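Local atomic coordinates of Iron(III) ABC transporter, periplasmic iron-compound-binding protein (Vibrio cholerae, PDB entry 5GGY), a protein that probably binds iron(III)-loaded hydroxamate siderophores, such as the ferric complex of Desferal, in the periplasm and passes them to an ABC transporter for iron uptake. Residues I35-L43 against V55-R65; T181-L191 against L264-L275. All coordinates share one frame; numbering follows the deposited sequence.

Interaction 1 of 2, residues I35-L43 against V55-R65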
loop_
_atom_site.group_PDB
_atom_site.type_symbol
_atom_site.label_atom_id
_atom_site.label_comp_id
_atom_site.label_asym_id
_atom_site.label_seq_id
_atom_site.Cartn_x
_atom_site.Cartn_y
_atom_site.Cartn_z
ATOM N N ILE A 35 16.639 -9.757 -6.487
ATOM C CA ILE A 35 18.048 -9.385 -6.536
ATOM C C ILE A 35 18.853 -10.276 -5.601
ATOM O O ILE A 35 18.727 -10.169 -4.385
ATOM C CB ILE A 35 18.266 -7.906 -6.138
ATOM C CG1 ILE A 35 17.475 -6.970 -7.055
ATOM C CG2 ILE A 35 19.745 -7.559 -6.164
ATOM C CD1 ILE A 35 18.108 -6.752 -8.417
ATOM N N GLN A 36 19.668 -11.162 -6.167
ATOM C CA GLN A 36 20.500 -12.051 -5.360
ATOM C C GLN A 36 21.810 -11.374 -4.968
ATOM O O GLN A 36 22.657 -11.107 -5.823
ATOM C CB GLN A 36 20.792 -13.358 -6.103
ATOM C CG GLN A 36 19.606 -14.294 -6.222
ATOM C CD GLN A 36 20.010 -15.688 -6.667
ATOM O OE1 GLN A 36 21.186 -15.963 -6.907
ATOM N NE2 GLN A 36 19.032 -16.577 -6.773
ATOM N N PRO A 37 21.977 -11.086 -3.668
ATOM C CA PRO A 37 23.200 -10.449 -3.173
ATOM C C PRO A 37 24.370 -11.426 -3.144
ATOM O O PRO A 37 24.152 -12.626 -2.977
ATOM C CB PRO A 37 22.817 -10.013 -1.759
ATOM C CG PRO A 37 21.807 -11.012 -1.336
ATOM C CD PRO A 37 21.029 -11.378 -2.576
ATOM N N VAL A 38 25.588 -10.921 -3.306
ATOM C CA VAL A 38 26.766 -11.776 -3.259
ATOM C C VAL A 38 27.262 -11.919 -1.822
ATOM O O VAL A 38 28.051 -12.814 -1.515
ATOM C CB VAL A 38 27.902 -11.230 -4.149
ATOM C CG1 VAL A 38 27.413 -11.034 -5.576
ATOM C CG2 VAL A 38 28.450 -9.928 -3.586
ATOM N N GLY A 39 26.785 -11.041 -0.944
ATOM C CA GLY A 39 27.190 -11.055 0.451
ATOM C C GLY A 39 26.077 -10.654 1.403
ATOM O O GLY A 39 25.385 -9.657 1.187
ATOM N N ALA A 40 25.910 -11.440 2.463
ATOM C CA ALA A 40 24.867 -11.208 3.456
ATOM C C ALA A 40 25.331 -11.723 4.816
ATOM O O ALA A 40 26.180 -12.613 4.880
ATOM C CB ALA A 40 23.564 -11.881 3.031
ATOM N N PRO A 41 24.791 -11.157 5.911
ATOM C CA PRO A 41 25.278 -11.523 7.245
ATOM C C PRO A 41 24.497 -12.652 7.923
ATOM O O PRO A 41 23.290 -12.782 7.706
ATOM C CB PRO A 41 25.111 -10.222 8.026
ATOM C CG PRO A 41 23.882 -9.611 7.430
ATOM C CD PRO A 41 23.861 -10.014 5.968
ATOM N N GLU A 42 25.200 -13.451 8.727
ATOM C CA GLU A 42 24.602 -14.476 9.594
ATOM C C GLU A 42 23.527 -15.327 8.916
ATOM O O GLU A 42 22.386 -15.387 9.374
ATOM C CB GLU A 42 24.018 -13.815 10.845
ATOM C CG GLU A 42 25.038 -13.038 11.665
ATOM C CD GLU A 42 24.409 -12.286 12.822
ATOM O OE1 GLU A 42 24.377 -11.038 12.771
ATOM O OE2 GLU A 42 23.950 -12.939 13.784
ATOM N N LEU A 43 23.904 -15.994 7.833
ATOM C CA LEU A 43 22.947 -16.742 7.027
ATOM C C LEU A 43 22.346 -17.951 7.744
ATOM O O LEU A 43 21.169 -18.262 7.554
ATOM C CB LEU A 43 23.603 -17.193 5.721
ATOM C CG LEU A 43 23.995 -16.054 4.777
ATOM C CD1 LEU A 43 24.391 -16.590 3.412
ATOM C CD2 LEU A 43 22.860 -15.055 4.655
ATOM N N VAL A 55 17.284 -17.573 1.514
ATOM C CA VAL A 55 18.534 -17.102 0.941
ATOM C C VAL A 55 19.124 -18.164 0.020
ATOM O O VAL A 55 19.323 -19.304 0.436
ATOM C CB VAL A 55 19.555 -16.746 2.038
ATOM C CG1 VAL A 55 20.899 -16.398 1.425
ATOM C CG2 VAL A 55 19.037 -15.598 2.894
ATOM N N PRO A 56 19.383 -17.798 -1.245
ATOM C CA PRO A 56 20.044 -18.698 -2.197
ATOM C C PRO A 56 21.414 -19.145 -1.691
ATOM O O PRO A 56 22.100 -18.377 -1.021
ATOM C CB PRO A 56 20.178 -17.842 -3.462
ATOM C CG PRO A 56 19.127 -16.796 -3.329
ATOM C CD PRO A 56 19.012 -16.513 -1.864
ATOM N N SER A 57 21.805 -20.372 -2.015
ATOM C CA SER A 57 23.060 -20.938 -1.529
ATOM C C SER A 57 24.286 -20.238 -2.119
ATOM O O SER A 57 25.398 -20.397 -1.613
ATOM C CB SER A 57 23.118 -22.438 -1.836
ATOM O OG SER A 57 22.984 -22.681 -3.225
ATOM N N SER A 58 24.078 -19.464 -3.179
ATOM C CA SER A 58 25.166 -18.742 -3.830
ATOM C C SER A 58 25.697 -17.609 -2.956
ATOM O O SER A 58 26.867 -17.237 -3.051
ATOM C CB SER A 58 24.706 -18.178 -5.171
ATOM O OG SER A 58 23.830 -17.081 -4.978
ATOM N N VAL A 59 24.825 -17.060 -2.118
ATOM C CA VAL A 59 25.176 -15.943 -1.245
ATOM C C VAL A 59 26.208 -16.344 -0.199
ATOM O O VAL A 59 26.010 -17.314 0.534
ATOM C CB VAL A 59 23.936 -15.389 -0.521
ATOM C CG1 VAL A 59 24.280 -14.099 0.209
ATOM C CG2 VAL A 59 22.804 -15.170 -1.510
ATOM N N GLN A 60 27.305 -15.596 -0.127
ATOM C CA GLN A 60 28.331 -15.860 0.874
ATOM C C GLN A 60 28.053 -15.107 2.168
ATOM O O GLN A 60 27.494 -14.008 2.154
ATOM C CB GLN A 60 29.717 -15.484 0.350
ATOM C CG GLN A 60 30.204 -16.339 -0.800
ATOM C CD GLN A 60 31.696 -16.592 -0.730
ATOM O OE1 GLN A 60 32.223 -16.973 0.315
ATOM N NE2 GLN A 60 32.387 -16.372 -1.841
ATOM N N ASP A 61 28.448 -15.710 3.285
ATOM C CA ASP A 61 28.312 -15.078 4.591
ATOM C C ASP A 61 29.503 -14.151 4.845
ATOM O O ASP A 61 30.657 -14.583 4.797
ATOM C CB ASP A 61 28.202 -16.138 5.689
ATOM C CG ASP A 61 27.720 -15.565 7.010
ATOM O OD1 ASP A 61 28.269 -14.536 7.461
ATOM O OD2 ASP A 61 26.783 -16.146 7.598
ATOM N N ILE A 62 29.216 -12.880 5.115
ATOM C CA ILE A 62 30.266 -11.882 5.285
ATOM C C ILE A 62 30.432 -11.435 6.737
ATOM O O ILE A 62 30.985 -10.366 7.005
ATOM C CB ILE A 62 30.004 -10.639 4.402
ATOM C CG1 ILE A 62 28.526 -10.250 4.434
ATOM C CG2 ILE A 62 30.435 -10.900 2.970
ATOM C CD1 ILE A 62 28.159 -9.296 5.548
ATOM N N GLY A 63 29.952 -12.251 7.669
ATOM C CA GLY A 63 30.094 -11.946 9.082
ATOM C C GLY A 63 28.780 -11.590 9.752
ATOM O O GLY A 63 27.711 -11.927 9.248
ATOM N N THR A 64 28.856 -10.912 10.892
ATOM C CA THR A 64 27.659 -10.523 11.626
ATOM C C THR A 64 27.212 -9.115 11.244
ATOM O O THR A 64 27.978 -8.342 10.671
ATOM C CB THR A 64 27.878 -10.592 13.151
ATOM O OG1 THR A 64 28.859 -9.623 13.543
ATOM C CG2 THR A 64 28.349 -11.980 13.562
ATOM N N ARG A 65 25.965 -8.792 11.569
ATOM C CA ARG A 65 25.373 -7.502 11.220
ATOM C C ARG A 65 26.071 -6.332 11.910
ATOM O O ARG A 65 26.128 -5.227 11.373
ATOM C CB ARG A 65 23.882 -7.495 11.570
ATOM C CG ARG A 65 23.054 -8.499 10.783
ATOM C CD ARG A 65 21.743 -8.820 11.486
ATOM N NE ARG A 65 21.953 -9.633 12.680
ATOM C CZ ARG A 65 20.996 -9.961 13.540
ATOM N NH1 ARG A 65 19.754 -9.542 13.344
ATOM N NH2 ARG A 65 21.280 -10.707 14.600
#
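The guanidinium of Arg65 meets the carboxylate of Glu42 at its edge: NE points in its own plane at Glu42 OE1, 2.8 Å away, in a salt bridge. The two planes stand 63° apart, and NE approaches OE1 from above the carboxylate plane, leaving the anti side of that oxygen to the backbone N of Arg65 at 3.0 Å. Two donors of one residue thus grip a single oxygen, which restrains the carboxylate. The cation-pi partner of Arg65 is Trp24. Asp61 uses its two oxygens separately. With CG anti to the backbone N (chi1 -166°), OD2 takes the N-H of Leu43, 2.9 Å away, from above the carboxylate plane, while OD1 closes an Asx turn onto Gly63 N at 2.8 Å.

Ahead of Glu42 and Arg65 in their segments the backbones pair in parallel, Gly39 with Gln60 and Ala40 with Asp61. Gln60 N donates to Val38 O, Ala40 N to Gln60 O at 3.0 Å, and Ile62 N to Ala40 O. Further along, Glu42 N donates to Gly63 O. Val59 CG1 lies 3.7 Å from Ala40 CB and also touches Leu43 CD1, whereas Ile62 CD1 packs on the ring of Pro41 (4.0 Å to CB).

The geometry is that of a beta-alpha-beta unit, strand 39-40, helix 43-49 and strand 60-61, whose helix begins directly after Glu42 at the N-cap. Helix 24-32 packs on Pro37 and Ala40 through Leu27, strand 19-21 touches Val38 and Pro41, and helix 70-75 meets Gln60 and Ile62.

Interaction 2 of 2, residues T181-L191 against L264-L275; sequences TPQYVLEQLGL and LRYSAEAITESL
Knobs-into-holes packing joins helix 181-188 to the C-terminal helix 262-276: the side chain of Val185 sits among Leu264, Ser267, Ala268 and Ile271. The segment axes approach to 9.3 Å with a signed crossing angle of -64°; the nearest CA pair is Val185 with Ala268, 5.6 Å apart, while side chains from Leu264 to Leu275 extend the contact. The two methyls of Val185 divide the hole. CG1, anti to the backbone N (chi1 161°), lies 3.6 Å from Ala268 CA and meets Ile271 CD1 tip to tip, while CG2 points at Leu264 O and Ser267 CB.

On one flank Leu264 crosses Thr181 and Tyr184 at about right angles, its CD1 3.6 Å from Tyr184 CE1 and its CD2 3.7 Å from Thr181 CB. Leu189, at the C-terminal end of helix 181-188, places CD2 beside Thr272 OG1, a hydroxyl already engaged by donating to Ala268 O at 2.7 Å. A Schellman motif at Gly190, with positive phi, turns the chain so that Leu191 can reach Leu275 tip to tip, CD1 to CD2 3.6 Å. No hydrogen bond crosses the interface, and every touching residue is buried.

Helix 112-126 lies against Thr181, Tyr184 and Leu264, and helix 130-154 packs on Tyr184, Ala268 and Thr272 through Tyr141, Phe144 and Leu147. Strand 219-223 of the mixed sheet backs Ile271 and Leu275 through Leu221 and Tyr219.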
loop_
_atom_site.group_PDB
_atom_site.type_symbol
_atom_site.label_atom_id
_atom_site.label_comp_id
_atom_site.label_asym_id
_atom_site.label_seq_id
_atom_site.Cartn_x
_atom_site.Cartn_y
_atom_site.Cartn_z
ATOM N N THR A 181 6.414 -3.051 13.577
ATOM C CA THR A 181 5.795 -3.718 12.436
ATOM C C THR A 181 4.662 -4.689 12.818
ATOM O O THR A 181 3.707 -4.832 12.053
ATOM C CB THR A 181 6.848 -4.477 11.586
ATOM O OG1 THR A 181 7.626 -5.343 12.419
ATOM C CG2 THR A 181 7.772 -3.494 10.885
ATOM N N PRO A 182 4.751 -5.364 13.986
ATOM C CA PRO A 182 3.571 -6.174 14.316
ATOM C C PRO A 182 2.340 -5.324 14.630
ATOM O O PRO A 182 1.218 -5.746 14.352
ATOM C CB PRO A 182 4.018 -6.961 15.551
ATOM C CG PRO A 182 5.500 -6.997 15.462
ATOM C CD PRO A 182 5.879 -5.672 14.886
ATOM N N GLN A 183 2.557 -4.146 15.204
ATOM C CA GLN A 183 1.469 -3.213 15.482
ATOM C C GLN A 183 0.753 -2.822 14.192
ATOM O O GLN A 183 -0.477 -2.773 14.138
ATOM C CB GLN A 183 1.998 -1.966 16.193
ATOM C CG GLN A 183 0.981 -0.844 16.333
ATOM C CD GLN A 183 -0.128 -1.163 17.318
ATOM O OE1 GLN A 183 -0.050 -2.132 18.074
ATOM N NE2 GLN A 183 -1.173 -0.342 17.315
ATOM N N TYR A 184 1.539 -2.545 13.157
ATOM C CA TYR A 184 1.012 -2.222 11.839
ATOM C C TYR A 184 0.204 -3.392 11.294
ATOM O O TYR A 184 -0.865 -3.210 10.712
ATOM C CB TYR A 184 2.160 -1.865 10.890
ATOM C CG TYR A 184 1.792 -1.833 9.419
ATOM C CD1 TYR A 184 1.901 -2.973 8.625
ATOM C CD2 TYR A 184 1.375 -0.656 8.816
ATOM C CE1 TYR A 184 1.575 -2.943 7.284
ATOM C CE2 TYR A 184 1.050 -0.616 7.476
ATOM C CZ TYR A 184 1.154 -1.762 6.713
ATOM O OH TYR A 184 0.831 -1.729 5.377
ATOM N N VAL A 185 0.735 -4.593 11.489
ATOM C CA VAL A 185 0.073 -5.816 11.058
ATOM C C VAL A 185 -1.271 -6.002 11.765
ATOM O O VAL A 185 -2.277 -6.331 11.128
ATOM C CB VAL A 185 0.970 -7.045 11.310
ATOM C CG1 VAL A 185 0.154 -8.329 11.312
ATOM C CG2 VAL A 185 2.097 -7.106 10.280
ATOM N N LEU A 186 -1.284 -5.782 13.078
ATOM C CA LEU A 186 -2.508 -5.880 13.870
ATOM C C LEU A 186 -3.574 -4.899 13.389
ATOM O O LEU A 186 -4.725 -5.279 13.183
ATOM C CB LEU A 186 -2.211 -5.636 15.351
ATOM C CG LEU A 186 -1.326 -6.654 16.072
ATOM C CD1 LEU A 186 -1.114 -6.253 17.524
ATOM C CD2 LEU A 186 -1.928 -8.046 15.979
ATOM N N GLU A 187 -3.186 -3.637 13.215
ATOM C CA GLU A 187 -4.113 -2.608 12.750
ATOM C C GLU A 187 -4.644 -2.927 11.355
ATOM O O GLU A 187 -5.827 -2.745 11.070
ATOM C CB GLU A 187 -3.438 -1.235 12.748
ATOM C CG GLU A 187 -2.993 -0.743 14.113
ATOM C CD GLU A 187 -2.218 0.554 14.024
ATOM O OE1 GLU A 187 -2.111 1.101 12.906
ATOM O OE2 GLU A 187 -1.714 1.029 15.063
ATOM N N GLN A 188 -3.756 -3.404 10.493
ATOM C CA GLN A 188 -4.114 -3.754 9.125
ATOM C C GLN A 188 -4.992 -5.005 9.085
ATOM O O GLN A 188 -5.656 -5.278 8.082
ATOM C CB GLN A 188 -2.848 -3.968 8.291
ATOM C CG GLN A 188 -3.014 -3.699 6.811
ATOM C CD GLN A 188 -3.063 -2.220 6.482
ATOM O OE1 GLN A 188 -4.108 -1.579 6.603
ATOM N NE2 GLN A 188 -1.931 -1.670 6.056
ATOM N N LEU A 189 -4.990 -5.763 10.176
ATOM C CA LEU A 189 -5.761 -6.998 10.252
ATOM C C LEU A 189 -7.116 -6.767 10.908
ATOM O O LEU A 189 -7.910 -7.696 11.058
ATOM C CB LEU A 189 -4.980 -8.065 11.019
ATOM C CG LEU A 189 -4.842 -9.432 10.352
ATOM C CD1 LEU A 189 -4.412 -9.267 8.908
ATOM C CD2 LEU A 189 -3.838 -10.273 11.118
ATOM N N GLY A 190 -7.373 -5.523 11.300
ATOM C CA GLY A 190 -8.606 -5.176 11.982
ATOM C C GLY A 190 -8.544 -5.429 13.478
ATOM O O GLY A 190 -9.534 -5.248 14.185
ATOM N N LEU A 191 -7.379 -5.849 13.961
ATOM C CA LEU A 191 -7.198 -6.157 15.377
ATOM C C LEU A 191 -6.848 -4.918 16.199
ATOM O O LEU A 191 -6.236 -3.977 15.692
ATOM C CB LEU A 191 -6.112 -7.223 15.550
ATOM C CG LEU A 191 -6.416 -8.609 14.977
ATOM C CD1 LEU A 191 -5.141 -9.423 14.837
ATOM C CD2 LEU A 191 -7.424 -9.340 15.849
ATOM N N LEU A 264 5.870 -7.864 6.577
ATOM C CA LEU A 264 4.548 -7.443 7.019
ATOM C C LEU A 264 3.498 -8.457 6.574
ATOM O O LEU A 264 2.572 -8.777 7.322
ATOM C CB LEU A 264 4.213 -6.054 6.468
ATOM C CG LEU A 264 5.239 -4.953 6.749
ATOM C CD1 LEU A 264 4.870 -3.675 6.011
ATOM C CD2 LEU A 264 5.362 -4.699 8.243
ATOM N N ARG A 265 3.656 -8.959 5.352
ATOM C CA ARG A 265 2.757 -9.971 4.811
ATOM C C ARG A 265 2.913 -11.295 5.549
ATOM O O ARG A 265 1.925 -11.947 5.885
ATOM C CB ARG A 265 3.012 -10.182 3.316
ATOM C CG ARG A 265 2.117 -11.239 2.678
ATOM C CD ARG A 265 2.716 -11.795 1.389
ATOM N NE ARG A 265 1.977 -12.959 0.906
ATOM C CZ ARG A 265 1.123 -12.939 -0.113
ATOM N NH1 ARG A 265 0.899 -11.814 -0.777
ATOM N NH2 ARG A 265 0.496 -14.050 -0.473
ATOM N N TYR A 266 4.160 -11.688 5.788
ATOM C CA TYR A 266 4.460 -12.934 6.486
ATOM C C TYR A 266 3.957 -12.892 7.922
ATOM O O TYR A 266 3.376 -13.860 8.415
ATOM C CB TYR A 266 5.964 -13.209 6.469
ATOM C CG TYR A 266 6.555 -13.305 5.079
ATOM C CD1 TYR A 266 7.804 -12.768 4.795
ATOM C CD2 TYR A 266 5.867 -13.939 4.053
ATOM C CE1 TYR A 266 8.349 -12.855 3.531
ATOM C CE2 TYR A 266 6.406 -14.032 2.782
ATOM C CZ TYR A 266 7.648 -13.487 2.529
ATOM O OH TYR A 266 8.185 -13.579 1.267
ATOM N N SER A 267 4.186 -11.765 8.588
ATOM C CA SER A 267 3.709 -11.576 9.952
ATOM C C SER A 267 2.191 -11.701 10.013
ATOM O O SER A 267 1.647 -12.372 10.890
ATOM C CB SER A 267 4.140 -10.210 10.496
ATOM O OG SER A 267 5.551 -10.082 10.543
ATOM N N ALA A 268 1.517 -11.054 9.066
ATOM C CA ALA A 268 0.060 -11.061 9.006
ATOM C C ALA A 268 -0.502 -12.470 8.871
ATOM O O ALA A 268 -1.495 -12.808 9.512
ATOM C CB ALA A 268 -0.420 -10.192 7.859
ATOM N N GLU A 269 0.138 -13.284 8.036
ATOM C CA GLU A 269 -0.303 -14.655 7.801
ATOM C C GLU A 269 -0.017 -15.555 9.000
ATOM O O GLU A 269 -0.844 -16.389 9.372
ATOM C CB GLU A 269 0.365 -15.221 6.544
ATOM C CG GLU A 269 -0.032 -14.504 5.259
ATOM C CD GLU A 269 0.581 -15.132 4.023
ATOM O OE1 GLU A 269 1.727 -15.620 4.111
ATOM O OE2 GLU A 269 -0.083 -15.141 2.965
ATOM N N ALA A 270 1.156 -15.380 9.601
ATOM C CA ALA A 270 1.564 -16.194 10.740
ATOM C C ALA A 270 0.740 -15.850 11.973
ATOM O O ALA A 270 0.322 -16.734 12.720
ATOM C CB ALA A 270 3.044 -16.007 11.019
ATOM N N ILE A 271 0.508 -14.557 12.175
ATOM C CA ILE A 271 -0.313 -14.084 13.283
ATOM C C ILE A 271 -1.756 -14.560 13.128
ATOM O O ILE A 271 -2.358 -15.046 14.086
ATOM C CB ILE A 271 -0.273 -12.546 13.392
ATOM C CG1 ILE A 271 1.061 -12.094 13.998
ATOM C CG2 ILE A 271 -1.438 -12.028 14.219
ATOM C CD1 ILE A 271 1.239 -10.588 14.048
ATOM N N THR A 272 -2.298 -14.425 11.920
ATOM C CA THR A 272 -3.644 -14.904 11.615
ATOM C C THR A 272 -3.762 -16.395 11.899
ATOM O O THR A 272 -4.701 -16.838 12.560
ATOM C CB THR A 272 -4.023 -14.640 10.146
ATOM O OG1 THR A 272 -4.098 -13.228 9.917
ATOM C CG2 THR A 272 -5.364 -15.274 9.816
ATOM N N GLU A 273 -2.792 -17.156 11.402
ATOM C CA GLU A 273 -2.737 -18.599 11.610
ATOM C C GLU A 273 -2.756 -18.979 13.090
ATOM O O GLU A 273 -3.510 -19.860 13.502
ATOM C CB GLU A 273 -1.489 -19.167 10.934
ATOM C CG GLU A 273 -1.106 -20.559 11.381
ATOM C CD GLU A 273 0.209 -21.004 10.782
ATOM O OE1 GLU A 273 0.591 -20.457 9.726
ATOM O OE2 GLU A 273 0.866 -21.887 11.373
ATOM N N SER A 274 -1.935 -18.308 13.889
ATOM C CA SER A 274 -1.883 -18.581 15.324
ATOM C C SER A 274 -3.136 -18.094 16.039
ATOM O O SER A 274 -3.494 -18.606 17.097
ATOM C CB SER A 274 -0.642 -17.936 15.950
ATOM O OG SER A 274 0.477 -18.794 15.860
ATOM N N LEU A 275 -3.797 -17.103 15.452
ATOM C CA LEU A 275 -4.968 -16.502 16.072
ATOM C C LEU A 275 -6.252 -17.218 15.653
ATOM O O LEU A 275 -7.248 -17.201 16.379
ATOM C CB LEU A 275 -5.051 -15.014 15.725
ATOM C CG LEU A 275 -5.841 -14.147 16.705
ATOM C CD1 LEU A 275 -5.255 -14.272 18.101
ATOM C CD2 LEU A 275 -5.839 -12.702 16.243
#

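How the interactions relate
Interaction 1 closes before interaction 2 opens along the chain, and the two lie on opposite sides of the chain's centre. Their centres are 27 Å and their nearest atoms about 10 Å apart. They share no strand or sheet: interaction 1 forms the two-stranded sheet of 39-40 and 60-61, next to strand 19-21, to which Val38 and Gly39 hydrogen-bond through the backbone, whereas interaction 2 packs two helices by the six-stranded mixed sheet. This separation is consistent with the two-lobed architecture of periplasmic siderophore-binding proteins, linked by the long helix 130-154. An indirect tie is Tyr266, hydrogen-bonded to Glu32 of helix 24-32, which packs on interaction 1; across the assembly, Glu187 hydrogen-bonds to Ser57 of the second subunit.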